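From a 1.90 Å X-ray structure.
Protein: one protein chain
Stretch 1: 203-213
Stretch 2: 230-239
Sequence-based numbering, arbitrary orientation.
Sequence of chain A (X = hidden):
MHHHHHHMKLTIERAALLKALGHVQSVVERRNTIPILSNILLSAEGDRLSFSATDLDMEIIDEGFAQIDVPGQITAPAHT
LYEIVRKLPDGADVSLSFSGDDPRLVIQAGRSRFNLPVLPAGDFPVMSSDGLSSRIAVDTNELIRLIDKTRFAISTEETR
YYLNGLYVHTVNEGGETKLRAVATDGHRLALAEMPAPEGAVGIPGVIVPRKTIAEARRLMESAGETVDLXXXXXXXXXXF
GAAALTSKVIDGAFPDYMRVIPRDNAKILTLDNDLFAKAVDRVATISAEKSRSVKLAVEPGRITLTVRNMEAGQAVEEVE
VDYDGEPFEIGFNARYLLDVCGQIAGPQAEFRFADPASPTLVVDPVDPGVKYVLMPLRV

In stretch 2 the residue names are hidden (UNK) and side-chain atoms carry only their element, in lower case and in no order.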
# COMPACT_ATOMS: atom_id res chain seq x y z
N ILE A 203 3.77 -32.84 23.68
CA ILE A 203 2.94 -31.63 23.97
C ILE A 203 1.48 -31.87 23.58
O ILE A 203 1.23 -32.60 22.61
CB ILE A 203 3.43 -30.35 23.24
CG1 ILE A 203 3.56 -30.55 21.73
CG2 ILE A 203 4.71 -29.83 23.88
CD1 ILE A 203 3.48 -29.26 20.95
N PRO A 204 0.51 -31.28 24.31
CA PRO A 204 -0.87 -31.42 23.79
C PRO A 204 -1.01 -30.62 22.49
O PRO A 204 -0.38 -29.57 22.34
CB PRO A 204 -1.73 -30.85 24.90
CG PRO A 204 -0.88 -29.80 25.56
CD PRO A 204 0.56 -30.35 25.45
N GLY A 205 -1.78 -31.16 21.53
CA GLY A 205 -2.13 -30.45 20.30
C GLY A 205 -2.89 -29.17 20.60
O GLY A 205 -3.87 -29.21 21.32
N VAL A 206 -2.46 -28.03 20.07
CA VAL A 206 -3.21 -26.79 20.26
C VAL A 206 -3.47 -26.04 18.97
O VAL A 206 -2.61 -26.03 18.05
CB VAL A 206 -2.51 -25.80 21.23
CG1 VAL A 206 -2.47 -26.35 22.66
CG2 VAL A 206 -1.10 -25.47 20.78
N ILE A 207 -4.59 -25.31 18.94
CA ILE A 207 -4.94 -24.50 17.80
C ILE A 207 -4.56 -23.09 18.17
O ILE A 207 -5.22 -22.47 19.00
CB ILE A 207 -6.43 -24.61 17.41
CG1 ILE A 207 -6.85 -26.04 17.25
CG2 ILE A 207 -6.67 -23.79 16.14
CD1 ILE A 207 -8.38 -26.26 17.29
N VAL A 208 -3.48 -22.61 17.56
CA VAL A 208 -2.94 -21.28 17.85
C VAL A 208 -3.67 -20.26 16.95
O VAL A 208 -3.63 -20.38 15.72
CB VAL A 208 -1.42 -21.21 17.64
CG1 VAL A 208 -0.90 -19.85 18.13
CG2 VAL A 208 -0.70 -22.38 18.32
N PRO A 209 -4.35 -19.26 17.56
CA PRO A 209 -5.11 -18.29 16.74
C PRO A 209 -4.32 -17.61 15.63
O PRO A 209 -3.12 -17.33 15.78
CB PRO A 209 -5.60 -17.25 17.78
CG PRO A 209 -5.68 -18.03 19.04
CD PRO A 209 -4.49 -18.97 19.00
N ARG A 210 -5.01 -17.33 14.53
CA ARG A 210 -4.41 -16.68 13.38
C ARG A 210 -3.63 -15.45 13.76
O ARG A 210 -2.47 -15.30 13.35
CB ARG A 210 -5.48 -16.37 12.31
CG ARG A 210 -4.94 -15.69 11.06
CD ARG A 210 -6.06 -15.25 10.12
NE ARG A 210 -6.99 -14.30 10.77
CZ ARG A 210 -8.22 -14.54 11.25
NH1 ARG A 210 -8.83 -15.73 11.15
NH2 ARG A 210 -8.88 -13.52 11.84
N LYS A 211 -4.24 -14.55 14.52
CA LYS A 211 -3.55 -13.32 14.89
C LYS A 211 -2.32 -13.60 15.75
O LYS A 211 -1.30 -12.92 15.65
CB LYS A 211 -4.52 -12.33 15.56
CG LYS A 211 -3.81 -11.03 15.99
CD LYS A 211 -4.75 -10.01 16.62
CE LYS A 211 -3.97 -8.83 17.20
NZ LYS A 211 -4.92 -7.91 17.91
N THR A 212 -2.42 -14.59 16.64
CA THR A 212 -1.28 -14.97 17.48
C THR A 212 -0.07 -15.44 16.68
O THR A 212 1.06 -15.08 16.96
CB THR A 212 -1.70 -16.09 18.48
OG1 THR A 212 -2.82 -15.60 19.29
CG2 THR A 212 -0.50 -16.51 19.35
N ILE A 213 -0.34 -16.26 15.66
CA ILE A 213 0.71 -16.70 14.72
C ILE A 213 1.34 -15.48 14.04
O ILE A 213 2.54 -15.42 13.93
CB ILE A 213 0.14 -17.72 13.71
CG1 ILE A 213 -0.15 -19.04 14.43
CG2 ILE A 213 1.06 -17.88 12.50
CD1 ILE A 213 1.06 -19.74 15.01
N UNK A 230 6.05 -22.61 25.29
CA UNK A 230 5.34 -23.29 26.34
C UNK A 230 3.93 -23.52 25.90
O UNK A 230 3.33 -22.71 25.18
c UNK A 230 6.77 -22.31 28.21
c UNK A 230 5.38 -22.50 27.66
n UNK A 230 6.81 -21.73 30.54
c UNK A 230 6.79 -21.27 29.32
o UNK A 230 6.79 -20.06 29.06
N UNK A 231 3.39 -24.66 26.34
CA UNK A 231 2.08 -25.07 25.91
C UNK A 231 1.30 -25.68 27.07
O UNK A 231 1.86 -26.34 27.92
c UNK A 231 2.17 -26.10 24.78
c UNK A 231 2.97 -25.56 23.62
c UNK A 231 0.79 -26.51 24.32
N UNK A 232 0.01 -25.40 27.11
CA UNK A 232 -0.98 -26.16 27.88
C UNK A 232 -2.20 -26.30 26.96
O UNK A 232 -2.25 -25.66 25.89
c UNK A 232 -1.39 -25.38 29.11
o UNK A 232 -2.20 -24.27 28.74
N UNK A 233 -3.21 -27.06 27.39
CA UNK A 233 -4.44 -27.11 26.54
C UNK A 233 -5.22 -25.76 26.48
O UNK A 233 -6.07 -25.62 25.64
c UNK A 233 -5.29 -28.21 27.21
c UNK A 233 -4.33 -28.99 28.08
c UNK A 233 -3.32 -27.98 28.54
N UNK A 234 -4.89 -24.80 27.34
CA UNK A 234 -5.56 -23.51 27.35
C UNK A 234 -4.71 -22.35 26.84
O UNK A 234 -5.26 -21.30 26.53
n UNK A 234 -7.20 -26.52 29.91
c UNK A 234 -7.05 -24.17 29.33
c UNK A 234 -6.05 -23.18 28.76
c UNK A 234 -6.43 -25.44 29.91
o UNK A 234 -5.27 -25.45 30.36
N UNK A 235 -3.40 -22.51 26.78
CA UNK A 235 -2.48 -21.38 26.50
C UNK A 235 -1.25 -21.79 25.76
O UNK A 235 -0.82 -22.94 25.83
c UNK A 235 -3.12 -20.10 28.60
c UNK A 235 -3.98 -17.91 29.36
n UNK A 235 -4.57 -18.10 30.66
c UNK A 235 -2.00 -20.70 27.78
c UNK A 235 -2.76 -18.82 29.25
N UNK A 236 -0.68 -20.83 25.06
CA UNK A 236 0.60 -20.97 24.43
C UNK A 236 1.41 -19.72 24.76
O UNK A 236 0.84 -18.62 24.90
c UNK A 236 -0.20 -20.15 22.17
c UNK A 236 0.45 -21.27 22.92
c UNK A 236 1.78 -21.50 22.27
N UNK A 237 2.71 -19.89 24.97
CA UNK A 237 3.62 -18.77 25.25
C UNK A 237 4.89 -18.91 24.43
O UNK A 237 5.53 -19.97 24.40
c UNK A 237 6.72 -16.04 29.24
c UNK A 237 4.69 -17.32 28.66
n UNK A 237 7.52 -17.10 29.04
c UNK A 237 4.74 -17.45 27.16
n UNK A 237 5.41 -16.15 29.10
c UNK A 237 3.93 -18.68 26.73
n UNK A 237 7.24 -14.89 29.69
N UNK A 238 5.24 -17.83 23.75
CA UNK A 238 6.47 -17.74 22.99
C UNK A 238 7.32 -16.71 23.73
O UNK A 238 6.87 -15.58 23.96
c UNK A 238 5.29 -18.04 20.78
c UNK A 238 3.91 -17.76 20.77
c UNK A 238 3.06 -18.50 19.97
c UNK A 238 6.23 -17.23 21.60
c UNK A 238 3.59 -19.49 19.14
c UNK A 238 4.94 -19.74 19.11
c UNK A 238 5.79 -19.00 19.90
N UNK A 239 8.54 -17.09 24.06
CA UNK A 239 9.53 -16.14 24.60
C UNK A 239 10.68 -15.87 23.60
O UNK A 239 11.34 -16.83 23.12
c UNK A 239 10.04 -15.88 27.09
o UNK A 239 11.92 -16.86 28.18
c UNK A 239 10.10 -16.73 25.86
o UNK A 239 9.95 -17.01 29.15
c UNK A 239 10.69 -16.60 28.23

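Position 230 carries three carbons, the third bearing one oxygen and one nitrogen, on a CA-to-CB bond that points away from stretch 1. It touches nothing there. Strictly, a terminal O and N on one carbon spell an amide, and the length makes it Gln230.

Position 231 has one carbon carrying two more, aimed toward stretch 1, with a methyl 3.7 Å from Val206 CG1. This beta-branched, all-carbon fork is Val231. Its CG1 also lies 3.9 Å from Pro204 CG, so one methyl serves two neighbours.

Position 232 shows one carbon and one oxygen, pointing away; what stretch 1 meets is its backbone, with Val206 CG1 3.3 Å from the carbonyl O of 232. The short hydroxyl side chain is Ser232.

At position 233 three carbons close a ring onto the backbone N, and the ring carbon bonded to that N sits 4.3 Å from Pro204 CG. This is Pro233, its CA-to-CB bond sideways to stretch 1.

Position 234 again has three carbons ending in one oxygen and one nitrogen, pointing away and without contact: Gln234. Its backbone N donates to Ser232 OG at 3.1 Å, tying down the turn.

Position 235 is four carbons in a row ending in nitrogen, also directed away, hence Lys235. Its N reaches Ser232 OG at 2.9 Å in a weak hydrogen bond, while Ser232 N donates to Lys235 O, also at 2.9 Å.

Position 236 repeats the three-carbon fork and points toward stretch 1, one methyl 4.1 Å from Val208 CG1. It is Val236.

Position 237 has three carbons, a nitrogen, then a carbon with two more nitrogens, out of reach of stretch 1. This guanidinium is Arg237, whose NH1 donates to Gln230 OE1 at 3.0 Å.

Position 238 is one carbon followed by a six-carbon ring, pointing toward stretch 1; Thr212 CG2 approaches the ring edge. With no heteroatom it is Phe238, and the distance from Thr212 CG2 to CE2 is 4.1 Å.

Position 239 has three carbons, the third carrying two oxygens, and lies out of reach: Glu239. Its OE2 forms a very short salt bridge with Arg237 NH1, 2.4 Å.

The contact is apolar packing, without a hydrogen bond between the stretches. Val231, Val236 and Phe238 face Pro204, Val206, Val208 and Thr212, while Arg237 links to both Gln230 and Glu239 off the interface. The rule is division by side: carbon toward the partner, the side chains of Gln230 and Glu239 each joined to Arg237 on the strands, and a serine hydroxyl holding the turn.

Stretch 2 (230-239) QVSPQKVRFE
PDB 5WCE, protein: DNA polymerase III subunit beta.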